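Local coordinates for protein YibA (Escherichia coli, PDB 1OYZ) that is of unknown biological role, is only tentatively assigned an oxidoreductase activity, and is built as an elongated all-helical protein containing HEAT repeats, at residues C229-L232 with V237-D240; K103-R108 with T142-A147; A159-L164 with Y188-I193; N90-L95 with S126-E131. All blocks are in the same frame, centred on the assembly; numbering follows the deposited sequence.

Contact 1 (C229-L232 with V237-D240); sequences CDEL and VYDD
Helix 225-232 and helix 239-248 are joined by a short connection whose two ends converge until the CA atoms of Leu232 and Val237 are 6.1 Å apart. The arrangement is a pair of consecutive helices joined by a short loop, the kind of unit from which HEAT-like arrays are built, and Val237 faces back to the preceding helix from just before the N-cap position held by Tyr238. With CG1 anti to the backbone N of Val237 (chi1 176°), the other methyl, CG2, lies beside that nitrogen and is pressed against the backbone carbonyls of the helix, 3.6 Å from Glu231 O. Leu232 adds a looser apolar touch, its CD2 lying 4.4 Å from Val237 CG1, while both residues also pack on helix 239-248, Leu232 on Ile241 and Val237 on Ile242.

The polar side of the turn is bridged by water. One molecule donates to Glu231 O over 3.1 Å and also to Glu231 OE2 over 2.7 Å, so that it ties the carboxylate to the carbonyl of its own residue. The other carboxylate oxygen, Glu231 OE1, is engaged in salt bridges to Lys234 and Arg209, which helps to fix the rotation of the group. OE2 also comes near the plane of the Tyr238 ring at its edge. The water completes its three bonds by accepting from Tyr238 N at 3.2 Å.

Contact 2 (K103-R108 with T142-A147); sequences KSACVR and TNVRRA
Arg108 and Val144 meet through one methyl group: Val144 CG2 rests 3.7 Å from Arg108 CB. The torsion of Val144 (chi1 168°) sends CG1 anti to its backbone nitrogen and turns CG2 to the neighbouring helix, where it fits against the first turn of helix 105-121. The same methyl lies 3.7 Å from Ala105 O, and the methyl of Ala105 stands farther off.

The Arg108 chain bends at chi3 (-56°) and folds back, bringing the guanidinium over Ala105 CA, which lies 3.2 Å from the plane and offset to the rim. Val144 CG2 approaches this group obliquely, 4.0 Å from Arg108 NE. The bend is held by polar partners outside the two segments: NE forms a salt bridge with Asp139 and NH1 donates to Asp102 O. Arg145, on helix 142-153, repeats nearly the same torsions, with its NE paired to Asp170, a recurrence consistent with the aspartate-arginine ladder of HEAT repeats. At the start of helix 105-121, Ser104 acts as N-cap, its OG accepting from Val107 N at 3.1 Å in an almost straight bond.

What joins the helices here is van der Waals packing of one methyl on an arginine's aliphatic base and a backbone carbonyl, while the guanidinium is shared between Asp139, in the loop before helix 142-153, and Asp102 O, before its own helix.

Contact 3 (A159-L164 with Y188-I193); sequences ATIPLL and YDNSDI
The Tyr188 ring receives Ile161 over one face and Leu164 at its edge. Ile161 CG1 is 3.9 Å from Tyr188 CD1, and Ile161 CD1 lies above the same ring, displaced to the rim. Leu164 comes in at about a right angle, with CD2 near the ring plane and 4.0 Å from Tyr188 CE1.

The second flat group is the amide of Asn190, whose ND2 lies 3.9 Å from Ile161 CG2 as the two side chains pass in opposite directions. Asn190 is the N-cap of helix 191-200. Its chi1 of 61° sets CG between the backbone N and the carbonyl carbon, and from there OD1 accepts from Ile193 N at 2.8 Å, the donor tilted 29° from the carbonyl plane. An alanine here lacks the amide, which would probably leave Ile193 N without its capping acceptor and open a gap beside Ile161 CG2.

The contact joins the beginning of helix 161-168 to the loop leading into helix 191-200, in an all-helical stack without strands. Ile152 of helix 142-153 packs against Thr160, Leu163 and Leu164, while Ile165 of helix 161-168 meets Asp192 and Ile193.

Contact 4 (N90-L95 with S126-E131); sequences NVFNIL and SPKIVE
In the helical turn that presents Lys128 and Ile129 to Phe92, the carbonyl oxygen Pro127 O is approached by two backbone donors: Glu131 N at 3.2 Å and, in a weak bond, Val130 N at 3.1 Å. These bonds stay within helix 126-136; between the segments the contact is made by side chains. The two helical segments run almost parallel, at 8°, as corresponding helices of successive layers in a HEAT-type array can, but their axes are 12.0 Å apart at the closest. Helices that far apart touch only through long side chains.

Phe92 does so with CG anti to its backbone nitrogen (chi1 -178°), which carries the ring across to the other helix. Its CE2 is 4.0 Å from Lys128 CB, and Lys128 CD approaches the same ring atom, so that the aliphatic part of the lysine crosses the phenyl group obliquely. Ile129 CD1 comes to the ring's edge, 4.4 Å from Phe92 CE1. Tyr125 stacks on the Phe92 ring, and Thr115 of helix 105-121 touches both Phe92 and Ile129.

At the outer margin Lys128 bends at chi4 (-72°), bringing NZ within 4.2 Å of Asn93 ND2. Both atoms are nitrogens that carry hydrogens, and no hydrogen bond joins them. The chemistry implies a divided lysine: its methylenes shield the aromatic ring, while the ammonium group sits at the exposed end of the contact, where no bond across the segments holds it.

In the fold
None of the four contacts is fully core: each sets buried residues, such as Val144 in contact 2, Leu164 in contact 3 and Phe92 and Ile129 in contact 4, beside more exposed ones, of which Lys128 and Tyr238 are the most open. Contacts 2 and 4 interleave along the chain: contact 2 uses the start of helix 105-121, and contact 4 joins the helices before and after it. Contact 1 lies about 42 Å from contact 4, centre to centre, across the chain's centre. Contact 2 packs a methyl on a salt-bridged arginine, contact 3 aliphatic chains on a tyrosine, contact 4 a lysine chain on a phenyl ring; contact 1 closes a local turn with a bridging water.

Contact 1 (C229-L232 with V237-D240)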
loop_
_atom_site.group_PDB
_atom_site.type_symbol
_atom_site.label_atom_id
_atom_site.label_comp_id
_atom_site.label_asym_id
_atom_site.label_seq_id
_atom_site.Cartn_x
_atom_site.Cartn_y
_atom_site.Cartn_z
ATOM N N CYS A 229 -0.865 -1.038 -27.910
ATOM C CA CYS A 229 -0.114 -0.987 -29.167
ATOM C C CYS A 229 0.975 0.090 -29.104
ATOM O O CYS A 229 2.132 -0.155 -29.483
ATOM C CB CYS A 229 -1.056 -0.679 -30.341
ATOM S SG CYS A 229 -0.219 -0.279 -31.909
ATOM N N ASP A 230 0.626 1.280 -28.621
ATOM C CA ASP A 230 1.616 2.346 -28.547
ATOM C C ASP A 230 2.800 2.027 -27.637
ATOM O O ASP A 230 3.934 2.377 -27.947
ATOM C CB ASP A 230 0.999 3.647 -28.048
ATOM C CG ASP A 230 -0.052 4.190 -28.981
ATOM O OD1 ASP A 230 -0.765 5.128 -28.558
ATOM O OD2 ASP A 230 -0.158 3.686 -30.122
ATOM N N GLU A 231 2.516 1.394 -26.504
ATOM C CA GLU A 231 3.534 1.062 -25.528
ATOM C C GLU A 231 4.476 0.007 -26.054
ATOM O O GLU A 231 5.684 0.066 -25.805
ATOM C CB GLU A 231 2.878 0.576 -24.241
ATOM C CG GLU A 231 2.206 1.693 -23.511
ATOM C CD GLU A 231 3.189 2.742 -23.060
ATOM O OE1 GLU A 231 2.826 3.934 -23.055
ATOM O OE2 GLU A 231 4.335 2.373 -22.713
ATOM N N LEU A 232 3.940 -0.968 -26.782
ATOM C CA LEU A 232 4.817 -2.000 -27.302
ATOM C C LEU A 232 5.725 -1.464 -28.391
ATOM O O LEU A 232 6.718 -2.091 -28.702
ATOM C CB LEU A 232 4.005 -3.199 -27.824
ATOM C CG LEU A 232 3.219 -4.000 -26.777
ATOM C CD1 LEU A 232 2.091 -4.792 -27.448
ATOM C CD2 LEU A 232 4.183 -4.940 -26.033
ATOM N N VAL A 237 10.598 -0.699 -23.568
ATOM C CA VAL A 237 9.264 -1.208 -23.267
ATOM C C VAL A 237 9.204 -1.797 -21.859
ATOM O O VAL A 237 10.193 -2.354 -21.393
ATOM C CB VAL A 237 8.871 -2.321 -24.304
ATOM C CG1 VAL A 237 7.513 -2.951 -23.943
ATOM C CG2 VAL A 237 8.840 -1.727 -25.722
ATOM N N TYR A 238 8.048 -1.671 -21.192
ATOM C CA TYR A 238 7.836 -2.209 -19.837
ATOM C C TYR A 238 7.458 -3.679 -19.908
ATOM O O TYR A 238 6.564 -4.076 -20.677
ATOM C CB TYR A 238 6.708 -1.461 -19.116
ATOM C CG TYR A 238 7.122 -0.117 -18.563
ATOM C CD1 TYR A 238 7.947 -0.033 -17.436
ATOM C CD2 TYR A 238 6.725 1.062 -19.178
ATOM C CE1 TYR A 238 8.371 1.192 -16.943
ATOM C CE2 TYR A 238 7.145 2.313 -18.688
ATOM C CZ TYR A 238 7.972 2.364 -17.576
ATOM O OH TYR A 238 8.437 3.573 -17.123
ATOM N N ASP A 239 8.130 -4.481 -19.095
ATOM C CA ASP A 239 7.886 -5.900 -19.065
ATOM C C ASP A 239 6.433 -6.240 -18.801
ATOM O O ASP A 239 5.880 -7.166 -19.402
ATOM C CB ASP A 239 8.815 -6.534 -18.033
ATOM C CG ASP A 239 10.243 -6.686 -18.559
ATOM O OD1 ASP A 239 10.608 -6.000 -19.529
ATOM O OD2 ASP A 239 10.993 -7.495 -17.993
ATOM N N ASP A 240 5.824 -5.485 -17.899
ATOM C CA ASP A 240 4.415 -5.656 -17.569
ATOM C C ASP A 240 3.539 -5.425 -18.837
ATOM O O ASP A 240 2.512 -6.064 -18.996
ATOM C CB ASP A 240 3.989 -4.630 -16.487
ATOM C CG ASP A 240 4.399 -5.035 -15.043
ATOM O OD1 ASP A 240 3.840 -6.005 -14.507
ATOM O OD2 ASP A 240 5.268 -4.366 -14.440
HETATM O O HOH W 1 6.104 0.287 -22.781
#

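Contact 2 (K103-R108 with T142-A147)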
loop_
_atom_site.group_PDB
_atom_site.type_symbol
_atom_site.label_atom_id
_atom_site.label_comp_id
_atom_site.label_asym_id
_atom_site.label_seq_id
_atom_site.Cartn_x
_atom_site.Cartn_y
_atom_site.Cartn_z
ATOM N N LYS A 103 -6.835 15.379 15.968
ATOM C CA LYS A 103 -6.708 16.649 15.292
ATOM C C LYS A 103 -5.518 16.738 14.355
ATOM O O LYS A 103 -5.438 17.663 13.560
ATOM C CB LYS A 103 -6.643 17.787 16.309
ATOM C CG LYS A 103 -7.983 18.113 16.971
ATOM C CD LYS A 103 -8.059 19.623 17.293
ATOM C CE LYS A 103 -9.436 20.065 17.818
ATOM N NZ LYS A 103 -9.545 21.549 17.953
ATOM N N SER A 104 -4.585 15.799 14.440
ATOM C CA SER A 104 -3.434 15.841 13.547
ATOM C C SER A 104 -3.616 14.794 12.446
ATOM O O SER A 104 -3.836 13.623 12.729
ATOM C CB SER A 104 -2.141 15.565 14.324
ATOM O OG SER A 104 -1.150 15.009 13.471
ATOM N N ALA A 105 -3.530 15.220 11.191
ATOM C CA ALA A 105 -3.693 14.294 10.102
ATOM C C ALA A 105 -2.547 13.264 10.168
ATOM O O ALA A 105 -2.749 12.080 9.855
ATOM C CB ALA A 105 -3.711 15.052 8.752
ATOM N N CYS A 106 -1.356 13.690 10.594
ATOM C CA CYS A 106 -0.231 12.755 10.716
ATOM C C CYS A 106 -0.620 11.625 11.637
ATOM O O CYS A 106 -0.488 10.444 11.289
ATOM C CB CYS A 106 1.012 13.449 11.265
ATOM S SG CYS A 106 1.711 14.529 10.054
ATOM N N VAL A 107 -1.111 11.986 12.822
ATOM C CA VAL A 107 -1.551 10.984 13.767
ATOM C C VAL A 107 -2.614 10.063 13.178
ATOM O O VAL A 107 -2.511 8.838 13.306
ATOM C CB VAL A 107 -2.106 11.622 15.085
ATOM C CG1 VAL A 107 -2.642 10.543 16.013
ATOM C CG2 VAL A 107 -1.004 12.404 15.795
ATOM N N ARG A 108 -3.619 10.637 12.505
ATOM C CA ARG A 108 -4.699 9.835 11.946
ATOM C C ARG A 108 -4.157 8.789 10.984
ATOM O O ARG A 108 -4.529 7.627 11.080
ATOM C CB ARG A 108 -5.757 10.740 11.265
ATOM C CG ARG A 108 -6.550 11.633 12.243
ATOM C CD ARG A 108 -7.903 12.138 11.669
ATOM N NE ARG A 108 -7.769 12.868 10.401
ATOM C CZ ARG A 108 -7.256 14.094 10.292
ATOM N NH1 ARG A 108 -6.836 14.735 11.378
ATOM N NH2 ARG A 108 -7.149 14.673 9.093
ATOM N N THR A 142 -4.555 13.649 2.372
ATOM C CA THR A 142 -4.111 12.627 1.435
ATOM C C THR A 142 -3.382 11.522 2.174
ATOM O O THR A 142 -3.530 10.346 1.852
ATOM C CB THR A 142 -3.143 13.202 0.379
ATOM O OG1 THR A 142 -2.100 13.927 1.044
ATOM C CG2 THR A 142 -3.865 14.121 -0.563
ATOM N N ASN A 143 -2.582 11.896 3.160
ATOM C CA ASN A 143 -1.854 10.887 3.926
ATOM C C ASN A 143 -2.861 9.920 4.519
ATOM O O ASN A 143 -2.651 8.695 4.489
ATOM C CB ASN A 143 -1.060 11.536 5.042
ATOM C CG ASN A 143 -0.210 12.684 4.544
ATOM O OD1 ASN A 143 1.004 12.701 4.740
ATOM N ND2 ASN A 143 -0.848 13.656 3.888
ATOM N N VAL A 144 -3.968 10.462 5.036
ATOM C CA VAL A 144 -5.001 9.621 5.631
ATOM C C VAL A 144 -5.662 8.735 4.606
ATOM O O VAL A 144 -5.834 7.540 4.837
ATOM C CB VAL A 144 -6.106 10.458 6.337
ATOM C CG1 VAL A 144 -7.285 9.561 6.666
ATOM C CG2 VAL A 144 -5.549 11.111 7.626
ATOM N N ARG A 145 -6.061 9.317 3.479
ATOM C CA ARG A 145 -6.684 8.532 2.436
ATOM C C ARG A 145 -5.704 7.438 1.977
ATOM O O ARG A 145 -6.097 6.298 1.797
ATOM C CB ARG A 145 -7.123 9.426 1.271
ATOM C CG ARG A 145 -8.261 10.377 1.657
ATOM C CD ARG A 145 -9.069 10.841 0.458
ATOM N NE ARG A 145 -8.238 11.455 -0.569
ATOM C CZ ARG A 145 -7.562 12.585 -0.425
ATOM N NH1 ARG A 145 -7.600 13.248 0.721
ATOM N NH2 ARG A 145 -6.874 13.077 -1.450
ATOM N N ARG A 146 -4.431 7.787 1.822
ATOM C CA ARG A 146 -3.413 6.810 1.426
ATOM C C ARG A 146 -3.381 5.676 2.451
ATOM O O ARG A 146 -3.453 4.512 2.094
ATOM C CB ARG A 146 -2.021 7.459 1.374
ATOM C CG ARG A 146 -0.929 6.597 0.724
ATOM C CD ARG A 146 0.423 7.292 0.828
ATOM N NE ARG A 146 0.274 8.742 0.681
ATOM C CZ ARG A 146 1.141 9.637 1.152
ATOM N NH1 ARG A 146 2.227 9.233 1.799
ATOM N NH2 ARG A 146 0.913 10.940 0.999
ATOM N N ALA A 147 -3.276 6.029 3.731
ATOM C CA ALA A 147 -3.221 5.015 4.761
ATOM C C ALA A 147 -4.496 4.181 4.721
ATOM O O ALA A 147 -4.475 2.992 5.027
ATOM C CB ALA A 147 -3.009 5.661 6.127
#

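Contact 3 (A159-L164 with Y188-I193)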
loop_
_atom_site.group_PDB
_atom_site.type_symbol
_atom_site.label_atom_id
_atom_site.label_comp_id
_atom_site.label_asym_id
_atom_site.label_seq_id
_atom_site.Cartn_x
_atom_site.Cartn_y
_atom_site.Cartn_z
ATOM N N ALA A 159 -18.943 -4.301 0.691
ATOM C CA ALA A 159 -17.523 -4.464 0.438
ATOM C C ALA A 159 -16.838 -3.101 0.455
ATOM O O ALA A 159 -17.472 -2.059 0.594
ATOM C CB ALA A 159 -17.303 -5.151 -0.919
ATOM N N THR A 160 -15.525 -3.113 0.318
ATOM C CA THR A 160 -14.778 -1.873 0.291
ATOM C C THR A 160 -14.734 -1.360 -1.155
ATOM O O THR A 160 -14.334 -0.217 -1.423
ATOM C CB THR A 160 -13.358 -2.106 0.805
ATOM O OG1 THR A 160 -12.752 -3.188 0.082
ATOM C CG2 THR A 160 -13.389 -2.448 2.295
ATOM N N ILE A 161 -15.158 -2.214 -2.083
ATOM C CA ILE A 161 -15.168 -1.886 -3.501
ATOM C C ILE A 161 -15.537 -0.450 -3.793
ATOM O O ILE A 161 -14.790 0.271 -4.434
ATOM C CB ILE A 161 -16.099 -2.834 -4.263
ATOM C CG1 ILE A 161 -15.423 -4.208 -4.308
ATOM C CG2 ILE A 161 -16.441 -2.255 -5.668
ATOM C CD1 ILE A 161 -16.193 -5.279 -5.056
ATOM N N PRO A 162 -16.701 -0.019 -3.322
ATOM C CA PRO A 162 -17.159 1.349 -3.536
ATOM C C PRO A 162 -16.114 2.369 -3.062
ATOM O O PRO A 162 -15.901 3.394 -3.700
ATOM C CB PRO A 162 -18.440 1.403 -2.725
ATOM C CG PRO A 162 -18.934 -0.046 -2.761
ATOM C CD PRO A 162 -17.680 -0.817 -2.561
ATOM N N LEU A 163 -15.464 2.082 -1.939
ATOM C CA LEU A 163 -14.444 2.983 -1.398
ATOM C C LEU A 163 -13.289 3.015 -2.399
ATOM O O LEU A 163 -12.821 4.073 -2.801
ATOM C CB LEU A 163 -13.967 2.479 -0.035
ATOM C CG LEU A 163 -15.038 2.288 1.055
ATOM C CD1 LEU A 163 -14.298 2.017 2.364
ATOM C CD2 LEU A 163 -15.964 3.534 1.221
ATOM N N LEU A 164 -12.854 1.822 -2.775
ATOM C CA LEU A 164 -11.807 1.610 -3.756
ATOM C C LEU A 164 -12.078 2.438 -5.018
ATOM O O LEU A 164 -11.209 3.170 -5.506
ATOM C CB LEU A 164 -11.750 0.119 -4.098
ATOM C CG LEU A 164 -10.513 -0.641 -3.598
ATOM C CD1 LEU A 164 -9.817 0.129 -2.498
ATOM C CD2 LEU A 164 -10.923 -2.034 -3.135
ATOM N N TYR A 188 -10.993 -7.757 -8.365
ATOM C CA TYR A 188 -12.335 -7.223 -8.303
ATOM C C TYR A 188 -12.704 -6.736 -9.706
ATOM O O TYR A 188 -11.872 -6.170 -10.414
ATOM C CB TYR A 188 -12.379 -6.065 -7.311
ATOM C CG TYR A 188 -12.181 -6.491 -5.878
ATOM C CD1 TYR A 188 -11.789 -5.567 -4.905
ATOM C CD2 TYR A 188 -12.407 -7.819 -5.482
ATOM C CE1 TYR A 188 -11.623 -5.951 -3.574
ATOM C CE2 TYR A 188 -12.243 -8.212 -4.160
ATOM C CZ TYR A 188 -11.851 -7.275 -3.205
ATOM O OH TYR A 188 -11.669 -7.670 -1.888
ATOM N N ASP A 189 -13.944 -6.949 -10.114
ATOM C CA ASP A 189 -14.330 -6.520 -11.446
ATOM C C ASP A 189 -15.812 -6.193 -11.583
ATOM O O ASP A 189 -16.677 -6.873 -11.035
ATOM C CB ASP A 189 -13.900 -7.597 -12.458
ATOM C CG ASP A 189 -14.055 -7.157 -13.909
ATOM O OD1 ASP A 189 -14.097 -5.931 -14.190
ATOM O OD2 ASP A 189 -14.114 -8.059 -14.776
ATOM N N ASN A 190 -16.075 -5.107 -12.295
ATOM C CA ASN A 190 -17.422 -4.645 -12.576
ATOM C C ASN A 190 -17.317 -3.506 -13.581
ATOM O O ASN A 190 -16.228 -2.971 -13.843
ATOM C CB ASN A 190 -18.169 -4.195 -11.307
ATOM C CG ASN A 190 -17.499 -3.041 -10.593
ATOM O OD1 ASN A 190 -17.213 -1.997 -11.173
ATOM N ND2 ASN A 190 -17.268 -3.222 -9.304
ATOM N N SER A 191 -18.448 -3.140 -14.153
ATOM C CA SER A 191 -18.453 -2.103 -15.163
ATOM C C SER A 191 -17.766 -0.822 -14.687
ATOM O O SER A 191 -17.013 -0.204 -15.430
ATOM C CB SER A 191 -19.895 -1.830 -15.587
ATOM O OG SER A 191 -19.947 -0.673 -16.389
ATOM N N ASP A 192 -18.014 -0.437 -13.437
ATOM C CA ASP A 192 -17.425 0.769 -12.895
ATOM C C ASP A 192 -15.900 0.771 -12.835
ATOM O O ASP A 192 -15.257 1.774 -13.142
ATOM C CB ASP A 192 -17.983 1.046 -11.498
ATOM C CG ASP A 192 -19.484 1.316 -11.506
ATOM O OD1 ASP A 192 -20.287 0.391 -11.801
ATOM O OD2 ASP A 192 -19.849 2.465 -11.211
ATOM N N ILE A 193 -15.322 -0.347 -12.422
ATOM C CA ILE A 193 -13.878 -0.437 -12.315
ATOM C C ILE A 193 -13.288 -0.454 -13.718
ATOM O O ILE A 193 -12.297 0.216 -13.994
ATOM C CB ILE A 193 -13.450 -1.689 -11.501
ATOM C CG1 ILE A 193 -13.885 -2.968 -12.194
ATOM C CG2 ILE A 193 -14.077 -1.650 -10.117
ATOM C CD1 ILE A 193 -12.861 -3.479 -13.222
#

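Contact 4 (N90-L95 with S126-E131)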
loop_
_atom_site.group_PDB
_atom_site.type_symbol
_atom_site.label_atom_id
_atom_site.label_comp_id
_atom_site.label_asym_id
_atom_site.label_seq_id
_atom_site.Cartn_x
_atom_site.Cartn_y
_atom_site.Cartn_z
ATOM N N ASN A 90 -8.795 -2.884 23.899
ATOM C CA ASN A 90 -8.648 -1.498 24.324
ATOM C C ASN A 90 -7.640 -0.746 23.443
ATOM O O ASN A 90 -7.851 0.419 23.111
ATOM C CB ASN A 90 -8.219 -1.410 25.798
ATOM C CG ASN A 90 -9.309 -1.906 26.770
ATOM O OD1 ASN A 90 -9.265 -1.619 27.977
ATOM N ND2 ASN A 90 -10.286 -2.658 26.246
ATOM N N VAL A 91 -6.549 -1.404 23.059
ATOM C CA VAL A 91 -5.562 -0.740 22.229
ATOM C C VAL A 91 -6.148 -0.501 20.849
ATOM O O VAL A 91 -6.004 0.573 20.277
ATOM C CB VAL A 91 -4.235 -1.567 22.163
ATOM C CG1 VAL A 91 -3.330 -1.063 21.008
ATOM C CG2 VAL A 91 -3.488 -1.434 23.491
ATOM N N PHE A 92 -6.830 -1.494 20.323
ATOM C CA PHE A 92 -7.438 -1.316 19.032
ATOM C C PHE A 92 -8.390 -0.112 19.099
ATOM O O PHE A 92 -8.330 0.792 18.270
ATOM C CB PHE A 92 -8.216 -2.545 18.638
ATOM C CG PHE A 92 -8.809 -2.426 17.312
ATOM C CD1 PHE A 92 -8.053 -2.688 16.184
ATOM C CD2 PHE A 92 -10.086 -1.933 17.167
ATOM C CE1 PHE A 92 -8.564 -2.464 14.932
ATOM C CE2 PHE A 92 -10.601 -1.704 15.907
ATOM C CZ PHE A 92 -9.843 -1.964 14.789
ATOM N N ASN A 93 -9.247 -0.093 20.107
ATOM C CA ASN A 93 -10.186 1.007 20.252
ATOM C C ASN A 93 -9.480 2.324 20.357
ATOM O O ASN A 93 -9.931 3.328 19.786
ATOM C CB ASN A 93 -11.089 0.757 21.451
ATOM C CG ASN A 93 -12.040 -0.390 21.190
ATOM O OD1 ASN A 93 -12.482 -1.075 22.109
ATOM N ND2 ASN A 93 -12.355 -0.609 19.916
ATOM N N ILE A 94 -8.356 2.340 21.058
ATOM C CA ILE A 94 -7.609 3.570 21.139
ATOM C C ILE A 94 -7.152 4.009 19.745
ATOM O O ILE A 94 -7.290 5.167 19.402
ATOM C CB ILE A 94 -6.399 3.421 22.054
ATOM C CG1 ILE A 94 -6.891 3.301 23.510
ATOM C CG2 ILE A 94 -5.455 4.610 21.881
ATOM C CD1 ILE A 94 -5.830 2.937 24.510
ATOM N N LEU A 95 -6.638 3.091 18.934
ATOM C CA LEU A 95 -6.161 3.451 17.600
ATOM C C LEU A 95 -7.290 3.867 16.656
ATOM O O LEU A 95 -7.176 4.823 15.885
ATOM C CB LEU A 95 -5.410 2.269 16.977
ATOM C CG LEU A 95 -3.913 1.997 17.188
ATOM C CD1 LEU A 95 -3.346 2.893 18.218
ATOM C CD2 LEU A 95 -3.682 0.521 17.528
ATOM N N SER A 126 -11.631 -6.862 11.597
ATOM C CA SER A 126 -11.962 -6.543 10.206
ATOM C C SER A 126 -13.228 -5.719 10.029
ATOM O O SER A 126 -13.195 -4.655 9.414
ATOM C CB SER A 126 -12.044 -7.825 9.390
ATOM O OG SER A 126 -10.816 -8.527 9.526
ATOM N N PRO A 127 -14.352 -6.199 10.561
ATOM C CA PRO A 127 -15.611 -5.455 10.444
ATOM C C PRO A 127 -15.381 -3.983 10.824
ATOM O O PRO A 127 -15.779 -3.075 10.099
ATOM C CB PRO A 127 -16.532 -6.177 11.439
ATOM C CG PRO A 127 -16.049 -7.607 11.364
ATOM C CD PRO A 127 -14.535 -7.444 11.338
ATOM N N LYS A 128 -14.725 -3.749 11.955
ATOM C CA LYS A 128 -14.451 -2.382 12.388
ATOM C C LYS A 128 -13.533 -1.624 11.439
ATOM O O LYS A 128 -13.706 -0.422 11.250
ATOM C CB LYS A 128 -13.876 -2.383 13.797
ATOM C CG LYS A 128 -14.951 -2.525 14.843
ATOM C CD LYS A 128 -14.382 -3.079 16.125
ATOM C CE LYS A 128 -15.421 -3.097 17.219
ATOM N NZ LYS A 128 -15.687 -1.706 17.679
ATOM N N ILE A 129 -12.558 -2.313 10.855
ATOM C CA ILE A 129 -11.658 -1.684 9.895
ATOM C C ILE A 129 -12.467 -1.184 8.693
ATOM O O ILE A 129 -12.184 -0.127 8.120
ATOM C CB ILE A 129 -10.607 -2.673 9.368
ATOM C CG1 ILE A 129 -9.537 -2.926 10.433
ATOM C CG2 ILE A 129 -9.938 -2.098 8.120
ATOM C CD1 ILE A 129 -8.534 -1.785 10.594
ATOM N N VAL A 130 -13.481 -1.947 8.312
ATOM C CA VAL A 130 -14.305 -1.558 7.185
ATOM C C VAL A 130 -15.110 -0.277 7.486
ATOM O O VAL A 130 -15.144 0.645 6.675
ATOM C CB VAL A 130 -15.272 -2.675 6.806
ATOM C CG1 VAL A 130 -16.265 -2.175 5.806
ATOM C CG2 VAL A 130 -14.502 -3.847 6.236
ATOM N N GLU A 131 -15.757 -0.252 8.649
ATOM C CA GLU A 131 -16.561 0.879 9.064
ATOM C C GLU A 131 -15.646 2.073 9.155
ATOM O O GLU A 131 -16.027 3.210 8.812
ATOM C CB GLU A 131 -17.179 0.643 10.448
ATOM C CG GLU A 131 -18.674 0.346 10.428
ATOM C CD GLU A 131 -19.324 0.330 11.827
ATOM O OE1 GLU A 131 -18.978 1.190 12.677
ATOM O OE2 GLU A 131 -20.207 -0.528 12.064
#